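Local coordinates for protein aminopeptidase N (Francisella tularensis subsp. tularensis, PDB 5DLL) that is a zinc-dependent M1-family aminopeptidase that releases N-terminal amino acids, preferably alanine, and probably degrades intracellular peptides left by protein breakdown, at residues W188-K193 with E276-N281; I209-I214 with Y237-V242; Y213-Q218 with W248-F253; L255-D260 with H309-N314. One frame throughout, in Å; residues are numbered along the deposited sequence.

Contact 1: W188-K193 with E276-N281; sequences WKDPFK and ENKGLN
K278 reaches across from the 276-281 turn to D190 and F192, and these three side chains make the contact. The lysine crosses D190 at about a right angle, so the carboxylate meets its aliphatic part and not its ammonium: D190 OD2 lies 3.2 Å from K278 CG and 3.9 Å from K278 CB. With CG of K278 anti to the backbone N (chi1 176°), the chain leaves the turn toward the strand; bends at chi2 and chi4 then carry it past D190 to the neighbourhood of F192. There K278 NZ is 4.1 Å from both F192 CB and F192 CD2, the two side chains again crossing nearly perpendicularly. P191 CG covers one face of the phenyl ring near its rim, and the ring makes a cation-pi contact with R319. Within its own segment D190 OD1 takes a weak bond from F192 N, while OD2 forms a salt bridge with K194. The opposing type II turn, N277 to L280, has G279 at positive phi; E276 and N277 close the GAMEN sequence characteristic of M1 aminopeptidases. The contact thus joins the N-terminal beta domain to the catalytic domain. K278 NZ, 4.6 Å from D190 OD1, turns instead to a long, weak ion pair with D258, so its attraction to D190 is probably only general, and the direct touch is carboxylate against methylenes.

Contact 2: I209-I214 with Y237-V242; sequences IKDTYI and YAMQAV
The strand carrying I209 and D211 and the helix turn carrying M239 run almost parallel, their axes 19° apart and 10.2 Å from each other at closest approach. This is alpha/beta packing in the catalytic domain: strand 207-214, outermost in a mixed five-stranded sheet, is covered on one side by helix 236-253. The nearest backbones are those of D211 and M239, and alternation along the strand turns I209 and D211 toward the helix and K210 and T212 away. M239 spans the gap nearly alone. Its first torsion, trans at -179°, starts the chain toward the sheet; bends at the next two bring SD to D211 and turn CE back toward I209. SD sits 3.9 Å from D211 CB, and the terminal methyl CE settles between the two strand residues, 3.9 Å from I209 CG2 and 3.7 Å from D211 CB. The I209 and M239 side chains run antiparallel past one another. L223 on the adjoining strand also touches M239. The carboxylate of D211 stands beside this apolar patch with its oxygens occupied elsewhere: OD2 pairs with K243, farther along the same helix, and OD1 accepts from the next backbone amide, T212 N, on its anti side, 28° out of the carboxylate plane. Polar backbone borders the methyl as well, since M239 CE lies 3.5 Å from I209 O.

Contact 3: Y213-Q218 with W248-F253; sequences YITKSQ and WDEDRF
E250 holds the 213-218 segment with both of its carboxylate oxygens, each serving a different donor. OE1 accepts the hydroxyl of Y213, with OH and OE1 2.7 Å apart; OE2 accepts the backbone amide of K216, with N and OE2 2.8 Å apart and an N-H...O angle of 149°. Both donors lie well above the carboxylate plane. The glutamate chain is extended beyond CG and points from the helix straight at the turn, while Y213 comes from the opposite direction. OE1 lies at the edge of the tyrosine ring, near its plane, and ring and carboxylate are turned 49° against each other. The second oxygen is also close to carbon, 3.3 Å from T215 CA and 3.5 Å from K216 CB. K216 itself is the second residue of a type I turn from T215 to Q218, closed by Q218 N bonding to T215 O at 2.9 Å; its amide points to E250, whereas its ammonium, NZ, stays 5.7 Å from E250 OE2. The hydroxyls of the turn look elsewhere: T215 OG1 and S217 OG both bond to E256 OE2, and T215 OG1 also meets R219 N. With two bonds on its carboxylate, buried E250 is probably stabilised as an anion. The turn links the antiparallel strands 207-214 and 220-227, so the arrangement is that of a beta-hairpin loop at the sheet edge, tied by a side-chain carboxylate to the C-terminal part of helix 236-253, which packs on the sheet.

Contact 4: L255-D260 with H309-N314; sequences LEYDLD and HEYFHN. With ZN (zinc ion), chain B.
Y257 and D258 of the 255-260 loop meet Y311 and N314 of the segment that carries the zinc-binding HExxH motif, where H309 NE2 and H313 NE2 bind the zinc ion at 2.2 and 2.1 Å and E332 is a further ligand. Y257 CB lies 3.6 Å from the hydroxyl oxygen of Y311. A chi1 of -171° swings the ring away from the backbone N and between Y311 and N314: CD1 is 3.9 Å from Y311 CE1 and 3.6 Å from N314 ND2, and CE1 comes within 4.0 Å of that same amide nitrogen. L259 N stands over one ring face, toward the rim. At the tip, Y257 OH bonds to the carbonyl oxygen of T261. The two tyrosines cross at a slant, whereas the N314 side chain crosses that of Y257 at about a right angle, amide and ring planes 37° apart. Two zinc ligands are thereby joined to the loop leading into strand 261-267, within the thermolysin-like catalytic domain. D258 and N314 approach from opposite directions, ND2 standing well above the carboxylate plane. N314 ND2 donates to D258 OD1 across 2.9 Å at 169°, the acceptor lying in the amide plane.

Contacts 2 and 3 share Y213 and I214 and join the same strand and helix at points 14 Å apart between centres. Contact 3 passes directly to contact 4: its turn reaches E256 of the 255-260 loop, and D249 O probably accepts from L255 N at 3.1 Å. Contact 4 in turn touches contact 1, where K278 CD lies 3.1 Å from N314 OD1 and F192 CE2 3.3 Å from D258 O. Contact 4 alone holds zinc ligands, while the K278 side chain of contact 1 is about 13 Å from the metal. Contacts 2 and 3 lie away from the zinc site.

Contact 1: W188-K193 with E276-N281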
# COMPACT_ATOMS: atom_id res chain seq x y z
N TRP A 188 -25.02 -18.44 9.51
CA TRP A 188 -24.51 -17.08 9.57
C TRP A 188 -25.36 -16.17 8.68
O TRP A 188 -25.36 -16.32 7.46
CB TRP A 188 -23.06 -17.04 9.09
CG TRP A 188 -22.12 -17.76 10.00
CD1 TRP A 188 -21.79 -19.09 9.97
CD2 TRP A 188 -21.38 -17.19 11.08
NE1 TRP A 188 -20.90 -19.38 10.97
CE2 TRP A 188 -20.63 -18.23 11.67
CE3 TRP A 188 -21.29 -15.91 11.62
CZ2 TRP A 188 -19.78 -18.02 12.75
CZ3 TRP A 188 -20.45 -15.69 12.70
CH2 TRP A 188 -19.71 -16.75 13.26
N LYS A 189 -26.07 -15.24 9.30
CA LYS A 189 -26.87 -14.26 8.57
C LYS A 189 -26.16 -12.92 8.50
O LYS A 189 -25.62 -12.44 9.49
CB LYS A 189 -28.24 -14.09 9.24
CG LYS A 189 -29.15 -13.10 8.54
CD LYS A 189 -30.61 -13.33 8.91
CE LYS A 189 -31.48 -12.14 8.53
NZ LYS A 189 -31.31 -11.72 7.11
N ASP A 190 -26.15 -12.33 7.31
CA ASP A 190 -25.62 -10.99 7.08
C ASP A 190 -26.73 -10.16 6.42
O ASP A 190 -26.96 -10.28 5.22
CB ASP A 190 -24.37 -11.05 6.19
CG ASP A 190 -23.72 -9.68 5.97
OD1 ASP A 190 -24.35 -8.64 6.27
OD2 ASP A 190 -22.57 -9.65 5.49
N PRO A 191 -27.41 -9.31 7.21
CA PRO A 191 -28.62 -8.62 6.76
C PRO A 191 -28.40 -7.53 5.72
O PRO A 191 -29.38 -7.10 5.10
CB PRO A 191 -29.18 -8.01 8.05
CG PRO A 191 -28.01 -7.84 8.94
CD PRO A 191 -27.05 -8.95 8.60
N PHE A 192 -27.16 -7.08 5.53
CA PHE A 192 -26.88 -5.99 4.60
C PHE A 192 -26.49 -6.53 3.23
O PHE A 192 -25.64 -7.41 3.13
CB PHE A 192 -25.76 -5.08 5.13
CG PHE A 192 -25.97 -4.64 6.56
CD1 PHE A 192 -26.86 -3.61 6.86
CD2 PHE A 192 -25.30 -5.27 7.60
CE1 PHE A 192 -27.07 -3.22 8.17
CE2 PHE A 192 -25.51 -4.88 8.91
CZ PHE A 192 -26.39 -3.85 9.20
N LYS A 193 -27.14 -6.00 2.20
CA LYS A 193 -26.84 -6.34 0.81
C LYS A 193 -25.34 -6.16 0.51
O LYS A 193 -24.75 -5.13 0.84
CB LYS A 193 -27.65 -5.46 -0.14
CG LYS A 193 -29.15 -5.73 -0.12
CD LYS A 193 -29.94 -4.59 -0.77
CE LYS A 193 -29.81 -4.58 -2.29
NZ LYS A 193 -30.46 -5.75 -2.95
N GLU A 276 -10.95 -7.91 2.52
CA GLU A 276 -11.94 -7.19 3.32
C GLU A 276 -13.30 -7.90 3.43
O GLU A 276 -14.33 -7.23 3.50
CB GLU A 276 -12.17 -5.78 2.75
CG GLU A 276 -12.95 -5.72 1.44
CD GLU A 276 -12.11 -5.43 0.22
OE1 GLU A 276 -10.88 -5.66 0.25
OE2 GLU A 276 -12.71 -4.96 -0.78
N ASN A 277 -13.31 -9.23 3.46
CA ASN A 277 -14.58 -9.95 3.44
C ASN A 277 -15.45 -9.47 4.59
O ASN A 277 -14.97 -9.35 5.72
CB ASN A 277 -14.38 -11.47 3.50
CG ASN A 277 -13.44 -11.98 2.43
OD1 ASN A 277 -12.42 -12.60 2.74
ND2 ASN A 277 -13.77 -11.74 1.17
N LYS A 278 -16.71 -9.18 4.30
CA LYS A 278 -17.61 -8.52 5.25
C LYS A 278 -17.74 -9.32 6.55
O LYS A 278 -18.22 -10.45 6.55
CB LYS A 278 -18.98 -8.29 4.60
CG LYS A 278 -20.06 -7.70 5.50
CD LYS A 278 -19.70 -6.32 6.02
CE LYS A 278 -20.92 -5.62 6.63
NZ LYS A 278 -21.71 -4.90 5.59
N GLY A 279 -17.29 -8.72 7.65
CA GLY A 279 -17.39 -9.32 8.98
C GLY A 279 -16.35 -10.41 9.25
O GLY A 279 -16.31 -10.98 10.34
N LEU A 280 -15.51 -10.68 8.26
CA LEU A 280 -14.65 -11.85 8.27
C LEU A 280 -13.45 -11.56 7.39
O LEU A 280 -13.32 -12.07 6.28
CB LEU A 280 -15.44 -13.08 7.76
CG LEU A 280 -14.72 -14.43 7.72
CD1 LEU A 280 -13.97 -14.73 9.01
CD2 LEU A 280 -15.71 -15.54 7.43
N ASN A 281 -12.58 -10.70 7.88
CA ASN A 281 -11.38 -10.35 7.15
C ASN A 281 -10.42 -11.52 7.24
O ASN A 281 -10.41 -12.26 8.22
CB ASN A 281 -10.76 -9.07 7.71
CG ASN A 281 -11.65 -7.85 7.53
OD1 ASN A 281 -12.72 -7.93 6.92
ND2 ASN A 281 -11.20 -6.72 8.04

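Contact 2: I209-I214 with Y237-V242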
# COMPACT_ATOMS: atom_id res chain seq x y z
N ILE A 209 -8.42 -15.68 19.81
CA ILE A 209 -8.44 -14.62 20.81
C ILE A 209 -9.80 -13.93 20.69
O ILE A 209 -10.10 -13.33 19.66
CB ILE A 209 -7.33 -13.57 20.56
CG1 ILE A 209 -5.94 -14.20 20.70
CG2 ILE A 209 -7.48 -12.40 21.53
CD1 ILE A 209 -4.84 -13.36 20.10
N LYS A 210 -10.61 -14.03 21.73
CA LYS A 210 -11.91 -13.37 21.76
C LYS A 210 -11.88 -12.19 22.74
O LYS A 210 -11.29 -12.27 23.81
CB LYS A 210 -13.01 -14.36 22.11
CG LYS A 210 -13.15 -15.48 21.10
CD LYS A 210 -14.57 -16.03 21.05
CE LYS A 210 -14.73 -17.09 19.97
NZ LYS A 210 -14.07 -18.37 20.32
N ASP A 211 -12.53 -11.10 22.34
CA ASP A 211 -12.54 -9.87 23.12
C ASP A 211 -13.79 -9.08 22.74
O ASP A 211 -14.62 -9.58 21.98
CB ASP A 211 -11.27 -9.06 22.84
CG ASP A 211 -10.91 -8.08 23.95
OD1 ASP A 211 -11.80 -7.69 24.74
OD2 ASP A 211 -9.73 -7.70 24.03
N THR A 212 -13.93 -7.86 23.26
CA THR A 212 -15.14 -7.06 23.06
C THR A 212 -14.83 -5.58 22.78
O THR A 212 -13.76 -5.08 23.14
CB THR A 212 -16.07 -7.15 24.29
OG1 THR A 212 -15.97 -8.46 24.87
CG2 THR A 212 -17.51 -6.88 23.90
N TYR A 213 -15.77 -4.91 22.13
CA TYR A 213 -15.70 -3.47 21.89
C TYR A 213 -17.11 -2.87 21.99
O TYR A 213 -18.02 -3.33 21.30
CB TYR A 213 -15.11 -3.18 20.51
CG TYR A 213 -15.06 -1.71 20.19
CD1 TYR A 213 -13.99 -0.92 20.60
CD2 TYR A 213 -16.10 -1.09 19.50
CE1 TYR A 213 -13.95 0.43 20.33
CE2 TYR A 213 -16.07 0.27 19.23
CZ TYR A 213 -14.99 1.02 19.65
OH TYR A 213 -14.95 2.37 19.38
N ILE A 214 -17.27 -1.85 22.83
CA ILE A 214 -18.56 -1.18 22.97
C ILE A 214 -18.64 -0.03 21.98
O ILE A 214 -17.78 0.84 21.94
CB ILE A 214 -18.76 -0.61 24.40
CG1 ILE A 214 -18.67 -1.73 25.45
CG2 ILE A 214 -20.10 0.13 24.49
CD1 ILE A 214 -19.89 -2.63 25.52
N TYR A 237 -1.39 -7.83 19.35
CA TYR A 237 -1.34 -6.44 18.89
C TYR A 237 -2.41 -6.15 17.83
O TYR A 237 -2.98 -5.05 17.81
CB TYR A 237 0.04 -6.07 18.34
CG TYR A 237 0.12 -4.60 17.99
CD1 TYR A 237 0.21 -3.63 18.98
CD2 TYR A 237 0.04 -4.17 16.66
CE1 TYR A 237 0.25 -2.28 18.67
CE2 TYR A 237 0.09 -2.82 16.34
CZ TYR A 237 0.19 -1.88 17.35
OH TYR A 237 0.24 -0.54 17.06
N ALA A 238 -2.67 -7.12 16.96
CA ALA A 238 -3.71 -6.98 15.94
C ALA A 238 -5.08 -6.67 16.55
O ALA A 238 -5.81 -5.82 16.05
CB ALA A 238 -3.79 -8.24 15.09
N MET A 239 -5.42 -7.37 17.63
CA MET A 239 -6.66 -7.12 18.35
C MET A 239 -6.74 -5.66 18.76
O MET A 239 -7.79 -5.03 18.65
CB MET A 239 -6.77 -8.01 19.59
CG MET A 239 -8.05 -7.82 20.39
SD MET A 239 -9.56 -8.11 19.44
CE MET A 239 -9.73 -9.88 19.62
N GLN A 240 -5.62 -5.12 19.24
CA GLN A 240 -5.54 -3.71 19.60
C GLN A 240 -5.76 -2.81 18.39
O GLN A 240 -6.45 -1.80 18.48
CB GLN A 240 -4.21 -3.38 20.27
CG GLN A 240 -4.21 -2.07 21.04
CD GLN A 240 -5.34 -2.00 22.06
OE1 GLN A 240 -5.49 -2.88 22.91
NE2 GLN A 240 -6.15 -0.95 21.96
N ALA A 241 -5.16 -3.18 17.25
CA ALA A 241 -5.35 -2.44 15.99
C ALA A 241 -6.82 -2.41 15.55
O ALA A 241 -7.25 -1.44 14.92
CB ALA A 241 -4.48 -3.03 14.90
N VAL A 242 -7.57 -3.46 15.88
CA VAL A 242 -9.00 -3.50 15.59
C VAL A 242 -9.77 -2.48 16.45
O VAL A 242 -10.68 -1.80 15.96
CB VAL A 242 -9.58 -4.92 15.82
CG1 VAL A 242 -11.10 -4.92 15.69
CG2 VAL A 242 -8.96 -5.91 14.85

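Contact 3: Y213-Q218 with W248-F253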
# COMPACT_ATOMS: atom_id res chain seq x y z
N TYR A 213 -15.77 -4.91 22.13
CA TYR A 213 -15.70 -3.47 21.89
C TYR A 213 -17.11 -2.87 21.99
O TYR A 213 -18.02 -3.33 21.30
CB TYR A 213 -15.11 -3.18 20.51
CG TYR A 213 -15.06 -1.71 20.19
CD1 TYR A 213 -13.99 -0.92 20.60
CD2 TYR A 213 -16.10 -1.09 19.50
CE1 TYR A 213 -13.95 0.43 20.33
CE2 TYR A 213 -16.07 0.27 19.23
CZ TYR A 213 -14.99 1.02 19.65
OH TYR A 213 -14.95 2.37 19.38
N ILE A 214 -17.27 -1.85 22.83
CA ILE A 214 -18.56 -1.18 22.97
C ILE A 214 -18.64 -0.03 21.98
O ILE A 214 -17.78 0.84 21.94
CB ILE A 214 -18.76 -0.61 24.40
CG1 ILE A 214 -18.67 -1.73 25.45
CG2 ILE A 214 -20.10 0.13 24.49
CD1 ILE A 214 -19.89 -2.63 25.52
N THR A 215 -19.71 -0.03 21.18
CA THR A 215 -19.89 0.99 20.16
C THR A 215 -20.42 2.30 20.73
O THR A 215 -20.80 2.38 21.91
CB THR A 215 -20.83 0.49 19.04
OG1 THR A 215 -22.14 0.22 19.57
CG2 THR A 215 -20.29 -0.76 18.40
N LYS A 216 -20.44 3.31 19.88
CA LYS A 216 -20.94 4.65 20.18
C LYS A 216 -22.42 4.66 20.60
O LYS A 216 -22.83 5.48 21.41
CB LYS A 216 -20.74 5.51 18.92
CG LYS A 216 -21.13 6.98 18.98
CD LYS A 216 -20.66 7.70 17.71
CE LYS A 216 -21.07 6.97 16.42
NZ LYS A 216 -20.57 7.63 15.19
N SER A 217 -23.20 3.73 20.04
CA SER A 217 -24.60 3.55 20.43
C SER A 217 -24.75 2.44 21.48
O SER A 217 -25.86 1.93 21.70
CB SER A 217 -25.46 3.24 19.21
OG SER A 217 -25.23 1.92 18.76
N GLN A 218 -23.64 2.07 22.11
CA GLN A 218 -23.61 1.21 23.30
C GLN A 218 -23.82 -0.28 23.03
O GLN A 218 -24.06 -1.04 23.97
CB GLN A 218 -24.62 1.71 24.34
CG GLN A 218 -24.09 1.72 25.77
CD GLN A 218 -22.90 2.65 25.93
OE1 GLN A 218 -22.71 3.58 25.13
NE2 GLN A 218 -22.09 2.41 26.95
N TRP A 248 -11.49 5.05 15.88
CA TRP A 248 -11.09 6.16 15.02
C TRP A 248 -12.15 6.44 13.97
O TRP A 248 -12.36 7.59 13.57
CB TRP A 248 -9.77 5.85 14.34
CG TRP A 248 -9.34 6.92 13.39
CD1 TRP A 248 -8.67 8.06 13.69
CD2 TRP A 248 -9.55 6.93 11.97
NE1 TRP A 248 -8.45 8.80 12.55
CE2 TRP A 248 -8.97 8.12 11.48
CE3 TRP A 248 -10.15 6.05 11.07
CZ2 TRP A 248 -8.99 8.46 10.12
CZ3 TRP A 248 -10.18 6.39 9.72
CH2 TRP A 248 -9.60 7.58 9.26
N ASP A 249 -12.81 5.39 13.51
CA ASP A 249 -13.85 5.51 12.50
C ASP A 249 -15.06 6.20 13.12
O ASP A 249 -15.65 7.08 12.49
CB ASP A 249 -14.22 4.13 11.95
CG ASP A 249 -14.43 4.14 10.44
OD1 ASP A 249 -14.47 5.22 9.82
OD2 ASP A 249 -14.55 3.04 9.85
N GLU A 250 -15.41 5.80 14.35
CA GLU A 250 -16.47 6.47 15.10
C GLU A 250 -16.13 7.93 15.35
O GLU A 250 -16.91 8.83 15.01
CB GLU A 250 -16.72 5.78 16.45
CG GLU A 250 -17.45 4.45 16.34
CD GLU A 250 -17.67 3.78 17.68
OE1 GLU A 250 -16.93 4.07 18.64
OE2 GLU A 250 -18.59 2.95 17.79
N ASP A 251 -14.96 8.18 15.94
CA ASP A 251 -14.56 9.53 16.32
C ASP A 251 -14.49 10.47 15.11
O ASP A 251 -15.15 11.50 15.09
CB ASP A 251 -13.22 9.53 17.06
CG ASP A 251 -13.33 8.98 18.49
OD1 ASP A 251 -14.45 8.84 19.02
OD2 ASP A 251 -12.27 8.69 19.09
N ARG A 252 -13.71 10.11 14.10
CA ARG A 252 -13.47 11.02 12.99
C ARG A 252 -14.53 10.97 11.88
O ARG A 252 -14.87 12.01 11.31
CB ARG A 252 -12.09 10.78 12.38
CG ARG A 252 -11.79 11.75 11.25
CD ARG A 252 -10.32 11.98 11.02
NE ARG A 252 -10.15 12.78 9.81
CZ ARG A 252 -9.01 12.95 9.15
NH1 ARG A 252 -7.89 12.39 9.57
NH2 ARG A 252 -9.00 13.70 8.05
N PHE A 253 -15.03 9.78 11.55
CA PHE A 253 -15.93 9.63 10.41
C PHE A 253 -17.41 9.45 10.77
O PHE A 253 -18.28 9.59 9.90
CB PHE A 253 -15.46 8.47 9.51
CG PHE A 253 -14.46 8.90 8.47
CD1 PHE A 253 -13.10 8.97 8.76
CD2 PHE A 253 -14.88 9.25 7.19
CE1 PHE A 253 -12.19 9.37 7.80
CE2 PHE A 253 -13.97 9.65 6.23
CZ PHE A 253 -12.62 9.72 6.53

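Contact 4: L255-D260 with H309-N314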
# COMPACT_ATOMS: atom_id res chain seq x y z
N LEU A 255 -18.69 6.63 11.80
CA LEU A 255 -19.03 5.31 11.26
C LEU A 255 -18.92 4.23 12.33
O LEU A 255 -17.82 3.90 12.79
CB LEU A 255 -18.14 4.97 10.07
CG LEU A 255 -18.30 5.93 8.88
CD1 LEU A 255 -17.25 5.66 7.81
CD2 LEU A 255 -19.71 5.85 8.30
N GLU A 256 -20.08 3.71 12.70
CA GLU A 256 -20.20 2.64 13.68
C GLU A 256 -20.29 1.28 12.97
O GLU A 256 -20.92 1.15 11.91
CB GLU A 256 -21.47 2.88 14.51
CG GLU A 256 -21.52 2.14 15.83
CD GLU A 256 -22.81 2.40 16.59
OE1 GLU A 256 -23.39 3.50 16.45
OE2 GLU A 256 -23.24 1.50 17.34
N TYR A 257 -19.65 0.26 13.55
CA TYR A 257 -19.75 -1.10 13.04
C TYR A 257 -21.22 -1.54 13.02
O TYR A 257 -22.01 -1.10 13.86
CB TYR A 257 -18.92 -2.07 13.89
CG TYR A 257 -18.79 -3.47 13.31
CD1 TYR A 257 -18.23 -3.69 12.06
CD2 TYR A 257 -19.23 -4.58 14.03
CE1 TYR A 257 -18.11 -4.97 11.53
CE2 TYR A 257 -19.11 -5.87 13.52
CZ TYR A 257 -18.55 -6.05 12.27
OH TYR A 257 -18.43 -7.32 11.76
N ASP A 258 -21.56 -2.40 12.07
CA ASP A 258 -22.97 -2.70 11.77
C ASP A 258 -23.46 -4.11 12.18
O ASP A 258 -24.66 -4.39 12.09
CB ASP A 258 -23.25 -2.43 10.28
CG ASP A 258 -22.18 -3.03 9.35
OD1 ASP A 258 -21.10 -3.43 9.82
OD2 ASP A 258 -22.44 -3.08 8.12
N LEU A 259 -22.56 -4.96 12.65
CA LEU A 259 -22.90 -6.32 13.08
C LEU A 259 -22.55 -6.55 14.54
O LEU A 259 -21.84 -5.76 15.15
CB LEU A 259 -22.16 -7.35 12.23
CG LEU A 259 -22.31 -7.24 10.71
CD1 LEU A 259 -21.23 -8.05 10.01
CD2 LEU A 259 -23.70 -7.68 10.26
N ASP A 260 -23.04 -7.66 15.10
CA ASP A 260 -22.79 -8.00 16.51
C ASP A 260 -21.48 -8.75 16.71
O ASP A 260 -21.08 -8.98 17.85
CB ASP A 260 -23.92 -8.85 17.08
CG ASP A 260 -25.28 -8.20 16.94
OD1 ASP A 260 -25.33 -6.95 16.81
OD2 ASP A 260 -26.29 -8.94 16.95
N HIS A 309 -6.90 -0.63 7.32
CA HIS A 309 -7.36 -0.54 5.94
C HIS A 309 -8.53 -1.47 5.65
O HIS A 309 -9.52 -1.07 5.04
CB HIS A 309 -6.21 -0.85 4.99
CG HIS A 309 -6.61 -0.92 3.55
ND1 HIS A 309 -6.34 0.09 2.65
CD2 HIS A 309 -7.26 -1.88 2.85
CE1 HIS A 309 -6.80 -0.24 1.46
NE2 HIS A 309 -7.37 -1.43 1.55
N GLU A 310 -8.41 -2.72 6.07
CA GLU A 310 -9.44 -3.71 5.79
C GLU A 310 -10.72 -3.43 6.59
O GLU A 310 -11.82 -3.63 6.07
CB GLU A 310 -8.94 -5.14 6.05
CG GLU A 310 -7.70 -5.56 5.25
CD GLU A 310 -7.84 -5.40 3.74
OE1 GLU A 310 -8.96 -5.55 3.20
OE2 GLU A 310 -6.82 -5.12 3.07
N TYR A 311 -10.58 -2.95 7.83
CA TYR A 311 -11.77 -2.57 8.62
C TYR A 311 -12.53 -1.41 7.96
O TYR A 311 -13.77 -1.38 7.98
CB TYR A 311 -11.41 -2.22 10.08
CG TYR A 311 -12.61 -1.69 10.85
CD1 TYR A 311 -13.57 -2.56 11.36
CD2 TYR A 311 -12.81 -0.31 11.02
CE1 TYR A 311 -14.69 -2.08 12.04
CE2 TYR A 311 -13.92 0.17 11.69
CZ TYR A 311 -14.86 -0.71 12.20
OH TYR A 311 -15.96 -0.23 12.87
N PHE A 312 -11.80 -0.47 7.38
CA PHE A 312 -12.40 0.71 6.77
C PHE A 312 -13.22 0.38 5.53
O PHE A 312 -14.20 1.06 5.24
CB PHE A 312 -11.33 1.78 6.49
CG PHE A 312 -10.53 2.17 7.71
CD1 PHE A 312 -11.12 2.25 8.96
CD2 PHE A 312 -9.17 2.43 7.60
CE1 PHE A 312 -10.39 2.59 10.08
CE2 PHE A 312 -8.43 2.77 8.72
CZ PHE A 312 -9.04 2.85 9.96
N HIS A 313 -12.87 -0.70 4.83
CA HIS A 313 -13.70 -1.19 3.71
C HIS A 313 -15.13 -1.51 4.13
O HIS A 313 -16.04 -1.44 3.29
CB HIS A 313 -13.10 -2.44 3.06
CG HIS A 313 -12.05 -2.15 2.03
ND1 HIS A 313 -12.27 -1.30 0.97
CD2 HIS A 313 -10.79 -2.60 1.90
CE1 HIS A 313 -11.18 -1.23 0.23
NE2 HIS A 313 -10.26 -2.01 0.78
N ASN A 314 -15.35 -1.85 5.40
CA ASN A 314 -16.69 -2.17 5.89
C ASN A 314 -17.74 -1.17 5.43
O ASN A 314 -18.87 -1.57 5.13
CB ASN A 314 -16.71 -2.26 7.42
CG ASN A 314 -18.01 -2.83 7.94
OD1 ASN A 314 -18.39 -3.92 7.56
ND2 ASN A 314 -18.69 -2.10 8.82
ZN ZN B . -8.34 -2.55 -0.02